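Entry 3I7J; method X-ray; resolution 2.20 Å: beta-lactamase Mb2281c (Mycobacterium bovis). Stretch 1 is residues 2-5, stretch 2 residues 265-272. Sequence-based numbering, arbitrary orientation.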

# COMPACT_ATOMS: atom_id res chain seq x y z
N THR A 2 8.62 -0.97 23.31
CA THR A 2 10.11 -0.96 23.36
C THR A 2 10.71 -1.12 21.97
O THR A 2 11.71 -0.49 21.63
N ALA A 3 10.08 -1.96 21.15
CA ALA A 3 10.57 -2.20 19.80
C ALA A 3 10.71 -0.93 18.98
O ALA A 3 11.70 -0.74 18.28
N LEU A 4 9.72 -0.05 19.05
CA LEU A 4 9.77 1.19 18.27
C LEU A 4 10.88 2.15 18.72
O LEU A 4 11.22 3.08 18.00
N GLU A 5 11.44 1.92 19.90
CA GLU A 5 12.49 2.80 20.38
C GLU A 5 13.74 2.74 19.51
O GLU A 5 14.52 3.69 19.45
N ASP A 265 10.34 -7.77 12.94
CA ASP A 265 10.36 -8.98 13.77
C ASP A 265 10.35 -8.62 15.25
O ASP A 265 9.80 -9.37 16.07
N ALA A 266 10.91 -7.46 15.59
CA ALA A 266 10.92 -7.01 16.98
C ALA A 266 9.48 -6.70 17.37
O ALA A 266 9.02 -7.08 18.45
N VAL A 267 8.75 -6.03 16.48
CA VAL A 267 7.36 -5.70 16.74
C VAL A 267 6.49 -6.97 16.84
O VAL A 267 5.65 -7.08 17.72
N LEU A 268 6.72 -7.93 15.95
CA LEU A 268 5.94 -9.16 16.00
C LEU A 268 6.20 -9.93 17.29
O LEU A 268 5.27 -10.35 17.96
N ALA A 269 7.47 -10.11 17.64
CA ALA A 269 7.82 -10.84 18.84
C ALA A 269 7.26 -10.21 20.12
O ALA A 269 6.87 -10.92 21.04
N GLU A 270 7.21 -8.88 20.17
CA GLU A 270 6.72 -8.20 21.36
C GLU A 270 5.21 -8.01 21.47
O GLU A 270 4.64 -8.16 22.55
N TYR A 271 4.54 -7.72 20.35
CA TYR A 271 3.09 -7.49 20.39
C TYR A 271 2.16 -8.61 19.92
O TYR A 271 0.95 -8.53 20.12
N THR A 272 2.71 -9.66 19.31
CA THR A 272 1.86 -10.76 18.87
C THR A 272 1.28 -11.46 20.10
O THR A 272 2.02 -11.89 20.98

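The contact is small, burying about 250 Å² in all, and it is built around a methyl group. Ala-3 points its CB toward the helix of stretch 2, and Ala-3 CA lies 5.6 Å from Ala-266 CA. Both alanines direct their methyls toward the other stretch, and these meet: Ala-3 CB sits 3.9 Å from Ala-266 CB. Ala-3 CB also lies 3.9 Å from Val-267 CG2 and, more loosely, 4.4 Å from Tyr-271 CE2, at the edge of the ring and near its plane. Ala-266, Val-267, Glu-270 and Tyr-271 thus form one helical face around it.

Val-267 points sideways from its CA, but with chi1 t (165°) its CG2 still reaches the contact. Leu-4 also leaves its backbone sideways; its m,t rotamer brings the end of the chain nearer, placing Leu-4 CD2 4.0 Å from Val-267 CG2 and extending the apolar patch.

Glu-270 supplies the polar half. Its CA-to-CB bond points toward stretch 1, and chi1 and chi2, both t, extend the chain so that the carboxylate arrives at the start of stretch 1. There Glu-270 OE1 accepts a hydrogen bond from Ala-3 N at 2.9 Å, with an N-H...O angle of 151°, while Glu-270 OE2 receives a weak one from Thr-2 N at 3.4 Å. One carboxylate therefore serves two successive backbone nitrogens. The CA-to-CB bond of Thr-2 points sideways, and with chi1 m its OG1 lies 3.6 Å from Glu-270 OE2.

Tyr-271, with chi1 m and chi2 -82°, carries its hydroxyl beyond the methyl contact to water 1, 2.7 Å from Tyr-271 OH. That water accepts from Thr-2 N at 2.6 Å and from Leu-4 N at 3.1 Å, so it links the tyrosine to the backbone of stretch 1. The rule to read here is a small apolar centre, with longer side chains reaching past it to backbone NH groups, directly or through water.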

# COMPACT_ATOMS: atom_id res chain seq x y z
CB THR A 2 10.65 -2.10 24.25
OG1 THR A 2 10.04 -2.04 25.54
CG2 THR A 2 12.17 -1.99 24.40
CB ALA A 3 9.66 -3.19 19.09
CB LEU A 4 8.42 1.92 18.33
CG LEU A 4 7.19 1.17 17.80
CD1 LEU A 4 6.01 2.11 17.81
CD2 LEU A 4 7.45 0.64 16.38
CB GLU A 5 12.84 2.46 21.83
CG GLU A 5 11.68 2.68 22.78
CD GLU A 5 12.03 2.33 24.21
OE1 GLU A 5 13.00 2.91 24.73
OE2 GLU A 5 11.34 1.49 24.81
CB ASP A 265 11.57 -9.85 13.43
CG ASP A 265 11.48 -10.43 12.02
OD1 ASP A 265 10.37 -10.81 11.60
OD2 ASP A 265 12.52 -10.52 11.34
CB ALA A 266 11.79 -5.76 17.12
CB VAL A 267 6.81 -4.73 15.66
CG1 VAL A 267 5.29 -4.66 15.71
CG2 VAL A 267 7.38 -3.33 15.92
CB LEU A 268 6.27 -10.06 14.81
CG LEU A 268 5.81 -9.60 13.42
CD1 LEU A 268 6.48 -10.46 12.38
CD2 LEU A 268 4.30 -9.67 13.30
CB ALA A 269 9.34 -10.97 18.95
CB GLU A 270 7.43 -6.84 21.50
CG GLU A 270 6.76 -5.86 22.46
CD GLU A 270 7.59 -4.61 22.72
OE1 GLU A 270 8.24 -4.10 21.77
OE2 GLU A 270 7.59 -4.12 23.86
CB TYR A 271 2.78 -6.21 19.61
CG TYR A 271 3.48 -4.99 20.18
CD1 TYR A 271 2.95 -4.30 21.26
CD2 TYR A 271 4.70 -4.56 19.66
CE1 TYR A 271 3.61 -3.21 21.82
CE2 TYR A 271 5.37 -3.47 20.21
CZ TYR A 271 4.81 -2.80 21.30
OH TYR A 271 5.46 -1.72 21.85
CB THR A 272 2.65 -11.80 18.03
OG1 THR A 272 3.00 -11.23 16.76
CG2 THR A 272 1.82 -13.06 17.80
O HOH W 1 7.45 -0.08 21.18